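Local coordinates for protein serine protease MT3772 (Mycobacterium tuberculosis, PDB 3K6Y) that is a trypsin-like serine protease, probably needed for the bacterium's resistance to acid and oxidative stress, represented here by its protease domain, at residues A[85-90]-A[113-118]; A[129-134]-A[193-198]; A[169-174]-A[197-202]. All coordinates share one frame; numbering follows the deposited sequence.

Interaction 1. Residues A[85-90]-A[113-118]; sequences VYAGDK and LPPPPL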
loop_
_atom_site.group_PDB
_atom_site.type_symbol
_atom_site.label_atom_id
_atom_site.label_comp_id
_atom_site.label_asym_id
_atom_site.label_seq_id
_atom_site.Cartn_x
_atom_site.Cartn_y
_atom_site.Cartn_z
ATOM N N VAL A 85 18.966 5.861 -4.425
ATOM C CA VAL A 85 19.789 4.825 -5.018
ATOM C C VAL A 85 21.252 5.300 -4.988
ATOM O O VAL A 85 21.536 6.437 -5.350
ATOM C CB VAL A 85 19.321 4.584 -6.480
ATOM C CG1 VAL A 85 20.357 3.809 -7.281
ATOM C CG2 VAL A 85 17.948 3.891 -6.469
ATOM N N TYR A 86 22.157 4.427 -4.560
ATOM C CA TYR A 86 23.583 4.785 -4.542
ATOM C C TYR A 86 24.318 3.952 -5.563
ATOM O O TYR A 86 24.227 2.724 -5.546
ATOM C CB TYR A 86 24.201 4.542 -3.172
ATOM C CG TYR A 86 23.576 5.398 -2.120
ATOM C CD1 TYR A 86 22.390 4.998 -1.507
ATOM C CD2 TYR A 86 24.146 6.610 -1.740
ATOM C CE1 TYR A 86 21.779 5.762 -0.547
ATOM C CE2 TYR A 86 23.526 7.396 -0.743
ATOM C CZ TYR A 86 22.337 6.952 -0.172
ATOM O OH TYR A 86 21.694 7.685 0.810
ATOM N N ALA A 87 25.030 4.634 -6.461
ATOM C CA ALA A 87 25.881 3.955 -7.436
ATOM C C ALA A 87 27.207 4.691 -7.452
ATOM O O ALA A 87 27.226 5.915 -7.495
ATOM C CB ALA A 87 25.243 3.988 -8.819
ATOM N N GLY A 88 28.306 3.945 -7.430
ATOM C CA GLY A 88 29.634 4.558 -7.420
ATOM C C GLY A 88 29.798 5.573 -6.298
ATOM O O GLY A 88 30.401 6.633 -6.497
ATOM N N ASP A 89 29.237 5.244 -5.126
ATOM C CA ASP A 89 29.312 6.068 -3.902
ATOM C C ASP A 89 28.686 7.466 -4.042
ATOM O O ASP A 89 29.108 8.420 -3.385
ATOM C CB ASP A 89 30.755 6.155 -3.379
ATOM N N LYS A 90 27.670 7.566 -4.899
ATOM C CA LYS A 90 26.953 8.811 -5.176
ATOM C C LYS A 90 25.453 8.549 -5.066
ATOM O O LYS A 90 24.974 7.518 -5.564
ATOM C CB LYS A 90 27.245 9.251 -6.597
ATOM C CG LYS A 90 26.593 10.531 -7.034
ATOM N N LEU A 113 21.191 7.922 -14.123
ATOM C CA LEU A 113 21.930 6.888 -13.421
ATOM C C LEU A 113 23.009 6.343 -14.380
ATOM O O LEU A 113 22.681 5.812 -15.432
ATOM C CB LEU A 113 20.965 5.790 -13.013
ATOM C CG LEU A 113 21.591 4.612 -12.277
ATOM C CD1 LEU A 113 22.258 5.053 -10.982
ATOM C CD2 LEU A 113 20.490 3.603 -12.043
ATOM N N PRO A 114 24.303 6.483 -14.038
ATOM C CA PRO A 114 25.324 6.081 -15.023
ATOM C C PRO A 114 25.456 4.617 -15.450
ATOM O O PRO A 114 25.695 4.371 -16.616
ATOM C CB PRO A 114 26.645 6.593 -14.409
ATOM C CG PRO A 114 26.212 7.699 -13.511
ATOM C CD PRO A 114 24.905 7.196 -12.899
ATOM N N PRO A 115 25.366 3.640 -14.530
ATOM C CA PRO A 115 25.707 2.284 -14.972
ATOM C C PRO A 115 24.749 1.644 -15.968
ATOM O O PRO A 115 23.558 1.965 -15.997
ATOM C CB PRO A 115 25.757 1.477 -13.681
ATOM C CG PRO A 115 24.984 2.259 -12.704
ATOM C CD PRO A 115 25.147 3.699 -13.076
ATOM N N PRO A 116 25.263 0.685 -16.753
ATOM C CA PRO A 116 24.452 0.053 -17.768
ATOM C C PRO A 116 23.552 -1.036 -17.180
ATOM O O PRO A 116 23.772 -1.505 -16.060
ATOM C CB PRO A 116 25.512 -0.585 -18.685
ATOM C CG PRO A 116 26.595 -0.995 -17.721
ATOM C CD PRO A 116 26.650 0.168 -16.760
ATOM N N PRO A 117 22.547 -1.466 -17.950
ATOM C CA PRO A 117 21.684 -2.525 -17.475
ATOM C C PRO A 117 22.335 -3.886 -17.509
ATOM O O PRO A 117 23.286 -4.135 -18.274
ATOM C CB PRO A 117 20.516 -2.512 -18.463
ATOM C CG PRO A 117 21.050 -1.875 -19.721
ATOM C CD PRO A 117 22.135 -0.930 -19.265
ATOM N N LEU A 118 21.767 -4.768 -16.703
ATOM C CA LEU A 118 22.038 -6.199 -16.764
ATOM C C LEU A 118 20.940 -6.872 -17.552
ATOM O O LEU A 118 19.822 -6.374 -17.578
ATOM C CB LEU A 118 22.087 -6.805 -15.358
ATOM C CG LEU A 118 23.117 -6.145 -14.435
ATOM C CD1 LEU A 118 23.075 -6.813 -13.085
ATOM C CD2 LEU A 118 24.525 -6.211 -15.012
#

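Interaction 2. Residues A[129-134]-A[193-198]; sequences ADVVVL and QVLGVV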
loop_
_atom_site.group_PDB
_atom_site.type_symbol
_atom_site.label_atom_id
_atom_site.label_comp_id
_atom_site.label_asym_id
_atom_site.label_seq_id
_atom_site.Cartn_x
_atom_site.Cartn_y
_atom_site.Cartn_z
ATOM N N ALA A 129 24.320 -25.580 -10.118
ATOM C CA ALA A 129 25.031 -24.507 -10.829
ATOM C C ALA A 129 25.695 -23.518 -9.874
ATOM O O ALA A 129 25.108 -23.150 -8.851
ATOM C CB ALA A 129 24.095 -23.781 -11.780
ATOM N N ASP A 130 26.924 -23.106 -10.210
ATOM C CA ASP A 130 27.622 -22.016 -9.523
ATOM C C ASP A 130 26.935 -20.697 -9.878
ATOM O O ASP A 130 26.783 -20.350 -11.054
ATOM C CB ASP A 130 29.081 -21.871 -9.983
ATOM C CG ASP A 130 29.988 -23.002 -9.526
ATOM O OD1 ASP A 130 29.836 -23.562 -8.424
ATOM O OD2 ASP A 130 30.927 -23.312 -10.297
ATOM N N VAL A 131 26.527 -19.966 -8.851
ATOM C CA VAL A 131 25.858 -18.671 -9.010
ATOM C C VAL A 131 26.345 -17.739 -7.898
ATOM O O VAL A 131 27.002 -18.181 -6.948
ATOM C CB VAL A 131 24.314 -18.846 -9.005
ATOM C CG1 VAL A 131 23.835 -19.556 -10.299
ATOM C CG2 VAL A 131 23.850 -19.621 -7.756
ATOM N N VAL A 132 26.050 -16.445 -8.024
ATOM C CA VAL A 132 26.547 -15.478 -7.063
ATOM C C VAL A 132 25.436 -14.516 -6.669
ATOM O O VAL A 132 24.736 -13.972 -7.517
ATOM C CB VAL A 132 27.769 -14.677 -7.578
ATOM C CG1 VAL A 132 28.510 -14.068 -6.427
ATOM C CG2 VAL A 132 28.713 -15.554 -8.429
ATOM N N VAL A 133 25.281 -14.317 -5.367
ATOM C CA VAL A 133 24.383 -13.306 -4.821
ATOM C C VAL A 133 25.168 -12.003 -4.690
ATOM O O VAL A 133 26.238 -11.989 -4.088
ATOM C CB VAL A 133 23.845 -13.754 -3.425
ATOM C CG1 VAL A 133 23.180 -12.594 -2.648
ATOM C CG2 VAL A 133 22.908 -14.927 -3.583
ATOM N N LEU A 134 24.666 -10.923 -5.275
ATOM C CA LEU A 134 25.362 -9.635 -5.192
ATOM C C LEU A 134 24.516 -8.637 -4.420
ATOM O O LEU A 134 23.344 -8.434 -4.748
ATOM C CB LEU A 134 25.650 -9.084 -6.591
ATOM C CG LEU A 134 26.395 -10.023 -7.533
ATOM C CD1 LEU A 134 26.594 -9.308 -8.868
ATOM C CD2 LEU A 134 27.725 -10.444 -6.941
ATOM N N GLN A 193 24.654 -12.699 -16.257
ATOM C CA GLN A 193 23.244 -12.457 -16.512
ATOM C C GLN A 193 22.446 -12.740 -15.254
ATOM O O GLN A 193 22.864 -13.520 -14.383
ATOM C CB GLN A 193 22.749 -13.300 -17.679
ATOM C CG GLN A 193 23.518 -12.984 -18.972
ATOM C CD GLN A 193 22.804 -13.417 -20.234
ATOM O OE1 GLN A 193 22.262 -14.513 -20.310
ATOM N NE2 GLN A 193 22.805 -12.546 -21.240
ATOM N N VAL A 194 21.274 -12.121 -15.183
ATOM C CA VAL A 194 20.472 -12.201 -13.977
ATOM C C VAL A 194 19.513 -13.390 -14.047
ATOM O O VAL A 194 18.627 -13.469 -14.917
ATOM C CB VAL A 194 19.700 -10.894 -13.748
ATOM C CG1 VAL A 194 18.872 -10.977 -12.469
ATOM C CG2 VAL A 194 20.663 -9.712 -13.628
ATOM N N LEU A 195 19.668 -14.290 -13.080
ATOM C CA LEU A 195 18.787 -15.443 -12.961
ATOM C C LEU A 195 17.538 -15.139 -12.159
ATOM O O LEU A 195 16.521 -15.822 -12.306
ATOM C CB LEU A 195 19.521 -16.605 -12.293
ATOM C CG LEU A 195 20.624 -17.266 -13.117
ATOM C CD1 LEU A 195 21.463 -18.171 -12.235
ATOM C CD2 LEU A 195 20.017 -18.059 -14.270
ATOM N N GLY A 196 17.620 -14.143 -11.282
ATOM C CA GLY A 196 16.476 -13.775 -10.468
ATOM C C GLY A 196 16.844 -12.743 -9.435
ATOM O O GLY A 196 17.965 -12.212 -9.448
ATOM N N VAL A 197 15.883 -12.471 -8.550
ATOM C CA VAL A 197 16.004 -11.426 -7.544
ATOM C C VAL A 197 15.987 -12.077 -6.161
ATOM O O VAL A 197 15.017 -12.727 -5.786
ATOM C CB VAL A 197 14.838 -10.412 -7.657
ATOM C CG1 VAL A 197 15.031 -9.266 -6.660
ATOM C CG2 VAL A 197 14.733 -9.890 -9.083
ATOM N N VAL A 198 17.079 -11.910 -5.428
ATOM C CA VAL A 198 17.223 -12.512 -4.105
ATOM C C VAL A 198 16.264 -11.799 -3.151
ATOM O O VAL A 198 16.292 -10.577 -3.093
ATOM C CB VAL A 198 18.680 -12.318 -3.613
ATOM C CG1 VAL A 198 18.855 -12.903 -2.210
ATOM C CG2 VAL A 198 19.663 -12.967 -4.595
#

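Interaction 3. Residues A[169-174]-A[197-202]; sequences RDVYTI and VVFGAA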
loop_
_atom_site.group_PDB
_atom_site.type_symbol
_atom_site.label_atom_id
_atom_site.label_comp_id
_atom_site.label_asym_id
_atom_site.label_seq_id
_atom_site.Cartn_x
_atom_site.Cartn_y
_atom_site.Cartn_z
ATOM N N ARG A 169 4.505 -18.342 -6.448
ATOM C CA ARG A 169 5.557 -17.729 -7.271
ATOM C C ARG A 169 6.601 -18.759 -7.645
ATOM O O ARG A 169 6.880 -19.694 -6.880
ATOM C CB ARG A 169 6.247 -16.635 -6.471
ATOM C CG ARG A 169 5.308 -15.527 -6.082
ATOM C CD ARG A 169 5.980 -14.470 -5.257
ATOM N NE ARG A 169 6.291 -14.941 -3.914
ATOM C CZ ARG A 169 6.931 -14.220 -3.001
ATOM N NH1 ARG A 169 7.372 -13.005 -3.308
ATOM N NH2 ARG A 169 7.159 -14.715 -1.792
ATOM N N ASP A 170 7.197 -18.583 -8.818
ATOM C CA ASP A 170 8.366 -19.384 -9.199
ATOM C C ASP A 170 9.613 -18.809 -8.534
ATOM O O ASP A 170 9.932 -17.626 -8.700
ATOM C CB ASP A 170 8.564 -19.380 -10.721
ATOM C CG ASP A 170 7.467 -20.114 -11.471
ATOM O OD1 ASP A 170 6.881 -21.063 -10.927
ATOM O OD2 ASP A 170 7.212 -19.749 -12.634
ATOM N N VAL A 171 10.320 -19.660 -7.803
ATOM C CA VAL A 171 11.510 -19.298 -7.068
ATOM C C VAL A 171 12.616 -20.299 -7.304
ATOM O O VAL A 171 12.338 -21.456 -7.664
ATOM C CB VAL A 171 11.234 -19.112 -5.551
ATOM C CG1 VAL A 171 10.081 -18.125 -5.342
ATOM C CG2 VAL A 171 10.979 -20.430 -4.867
ATOM N N TYR A 172 13.856 -19.868 -7.107
ATOM C CA TYR A 172 14.927 -20.812 -6.851
ATOM C C TYR A 172 15.172 -20.886 -5.365
ATOM O O TYR A 172 15.184 -19.862 -4.664
ATOM C CB TYR A 172 16.242 -20.377 -7.492
ATOM C CG TYR A 172 16.254 -20.314 -8.991
ATOM C CD1 TYR A 172 16.237 -21.482 -9.766
ATOM C CD2 TYR A 172 16.348 -19.090 -9.647
ATOM C CE1 TYR A 172 16.280 -21.422 -11.151
ATOM C CE2 TYR A 172 16.380 -19.022 -11.039
ATOM C CZ TYR A 172 16.355 -20.188 -11.780
ATOM O OH TYR A 172 16.397 -20.139 -13.146
ATOM N N THR A 173 15.405 -22.106 -4.884
ATOM C CA THR A 173 16.120 -22.260 -3.633
ATOM C C THR A 173 17.598 -22.383 -3.938
ATOM O O THR A 173 17.971 -23.029 -4.923
ATOM C CB THR A 173 15.636 -23.474 -2.846
ATOM O OG1 THR A 173 15.696 -24.626 -3.690
ATOM C CG2 THR A 173 14.197 -23.253 -2.397
ATOM N N ILE A 174 18.432 -21.759 -3.114
ATOM C CA ILE A 174 19.872 -21.768 -3.317
ATOM C C ILE A 174 20.527 -22.172 -2.004
ATOM O O ILE A 174 19.942 -22.002 -0.919
ATOM C CB ILE A 174 20.413 -20.395 -3.822
ATOM C CG1 ILE A 174 20.190 -19.292 -2.778
ATOM C CG2 ILE A 174 19.805 -20.055 -5.177
ATOM C CD1 ILE A 174 20.795 -17.962 -3.183
ATOM N N VAL A 197 15.883 -12.471 -8.550
ATOM C CA VAL A 197 16.004 -11.426 -7.544
ATOM C C VAL A 197 15.987 -12.077 -6.161
ATOM O O VAL A 197 15.017 -12.727 -5.786
ATOM C CB VAL A 197 14.838 -10.412 -7.657
ATOM C CG1 VAL A 197 15.031 -9.266 -6.660
ATOM C CG2 VAL A 197 14.733 -9.890 -9.083
ATOM N N VAL A 198 17.079 -11.910 -5.428
ATOM C CA VAL A 198 17.223 -12.512 -4.105
ATOM C C VAL A 198 16.264 -11.799 -3.151
ATOM O O VAL A 198 16.292 -10.577 -3.093
ATOM C CB VAL A 198 18.680 -12.318 -3.613
ATOM C CG1 VAL A 198 18.855 -12.903 -2.210
ATOM C CG2 VAL A 198 19.663 -12.967 -4.595
ATOM N N PHE A 199 15.445 -12.533 -2.393
ATOM C CA PHE A 199 14.460 -11.874 -1.529
ATOM C C PHE A 199 14.410 -12.390 -0.109
ATOM O O PHE A 199 13.851 -11.720 0.765
ATOM C CB PHE A 199 13.056 -11.868 -2.153
ATOM C CG PHE A 199 12.338 -13.191 -2.120
ATOM C CD1 PHE A 199 12.503 -14.129 -3.128
ATOM C CD2 PHE A 199 11.451 -13.484 -1.088
ATOM C CE1 PHE A 199 11.812 -15.347 -3.113
ATOM C CE2 PHE A 199 10.763 -14.724 -1.054
ATOM C CZ PHE A 199 10.939 -15.635 -2.066
ATOM N N GLY A 200 14.959 -13.569 0.149
ATOM C CA GLY A 200 14.778 -14.123 1.473
ATOM C C GLY A 200 15.695 -15.254 1.801
ATOM O O GLY A 200 16.470 -15.727 0.978
ATOM N N ALA A 201 15.579 -15.683 3.049
ATOM C CA ALA A 201 16.371 -16.794 3.565
ATOM C C ALA A 201 15.441 -17.738 4.318
ATOM O O ALA A 201 14.379 -17.337 4.797
ATOM C CB ALA A 201 17.458 -16.257 4.478
ATOM N N ALA A 202 15.820 -19.007 4.395
ATOM C CA ALA A 202 14.995 -19.956 5.147
ATOM C C ALA A 202 15.073 -19.636 6.635
ATOM O O ALA A 202 16.101 -19.159 7.123
ATOM C CB ALA A 202 15.414 -21.377 4.862
#

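Interaction 1. Residues A[85-90]-A[113-118]
The pyrrolidine ring of Pro115 turns its CG–CD side to the methyl group of Ala87, with Pro115 CG 4.3 Å from Ala87 CB. Other parts of the chain also press on this ring, since Pro115 packs on Ser43 and Val64. The CB of Tyr86 is directed away from 113-118, as expected from the alternation of side chains along strand 82-87, and the residue makes a cation-pi contact with Lys46. The meeting is apolar throughout. At its centre is one branch of Leu113: the CD1 methyl lies 3.8 Å from Ala87 CB and reaches Val85 CG1 more loosely, at 4.3 Å. Leu113 can serve both residues because its CG stands opposite the backbone N (chi1 179°), which carries the branched end across to the strand although the CB itself is not aimed there. Ala87 CB is thus touched by both Leu113 and Pro115, while of the residues in 113-118 Val85 meets only Leu113. The backbones remain well separated, the nearest CA atoms being those of Ala87 and Pro115 at 7.7 Å. Beyond Ala87 the chain reverses in a type I' turn closed by Lys90 N to Ala87 O at 3.1 Å and by Ala87 N to Lys90 O at 3.0 Å; Gly88 and Asp89 at its corners both have positive phi. The proline-rich segment is anchored by backbone groups, Leu113 N binding Asp68 OD1 and Pro116 O binding Ser43 OG. From Pro115 onward its backbone is extended in polyproline II fashion. The two partners are therefore a beta hairpin of the first barrel and the start of the long connection to the second, a layout that belongs to the two-barrel chymotrypsin-like fold of the trypsin-like peptidases.

Interaction 2. Residues A[129-134]-A[193-198]
Val131 and Leu195 make the tighter of two apolar contacts, Val131 CG1 standing 3.4 Å from Leu195 CD1, closer than carbon atoms usually pack. Their side chains cross at about a right angle, and the touching is done by these two methyls. Val133 and Val198 also cross nearly at right angles but fit more evenly: Val198 CG2 lies 3.9 Å from Val133 CG2 and 4.0 Å from Val133 CG1, wedged against both methyls. Val198 turns this branch inward by setting CG1 anti to the backbone N (chi1 178°), which leaves CG2 beside that nitrogen. All four residues are buried. They belong to the second six-stranded antiparallel barrel of the trypsin-like fold, where strand 186-188 runs between the two segments and Leu187 packs on Val131 and Val133. Backbone bonding goes through that intervening strand, Val132 pairing with Ile188. The geometry there fits a classic beta bulge, in which Leu195 and Gly196 both face Leu187. Polar contacts are peripheral, with Asp130 OD1 in a salt bridge to Arg148. The side chain of Val198 is about 6 Å from that of Ser183, the predicted catalytic serine.

Interaction 3. Residues A[169-174]-A[197-202]
An arginine–phenylalanine contact with an apolar flank joins strands 167-175 and 194-201 of the second barrel, which are not neighbours: strand 208-213 runs between them, and Leu212 packs on both Arg169 and Phe199. The nearest CA atoms, those of Val171 and Val197, are 9.1 Å apart, so side chains alone bridge the gap. Arg169 and Phe199 approach from opposite directions. The guanidinium has Phe199 CZ over one of its faces, while Arg169 NH1 lies over one face of the ring; the closest atoms are Arg169 NH2 and Phe199 CE2 at 3.7 Å, with Phe199 CZ at 3.9 Å from the same nitrogen. The planes are inclined by 49°, hence the two groups overlap obliquely and do not form a parallel stack. A bend at chi3 (-71°) swings the end of the arginine over the ring. At the rim of Phe199, close to its plane, Val171 CG1 stands 4.0 Å from Phe199 CE1, its side chain crossing the aromatic one at about a right angle. Val197 O also lies in the ring plane, at an edge. Arg169 NH1 donates to Val103 O, which helps hold the guanidinium at one end while the ring bears on its other amino group. Around this pair stand two of the predicted triad residues: the side chain of Asp104 is about 4 Å from that of Arg169, and that of His75 about 4 Å from that of Phe199. The chemistry thus brings a cationic group, probably stabilised in part by the tilted aromatic face beside it and bonded through one N-H to a backbone carbonyl, close to the predicted charge-relay residues.

Overall arrangement
From the N terminus, interaction 1 comes first, wholly before the others, closing a loop of 22 residues that carries strands 90-100 and 105-109 and tying a hairpin of the first barrel to the linker. That linker leads into interaction 2, which spans 58 residues and joins the first strand of the second barrel to strand 194-201. Interaction 3 starts within that span, at strand 167-175, and ends slightly past it on strand 194-201, so the two are staggered, not nested, and share Val197 and Val198. Their centres are 10 Å apart, and Val133 CG2 touches Ile174 CD1. Interaction 1 meets interaction 2 where Leu118 CB packs on Val194 CG2, joining linker and second barrel.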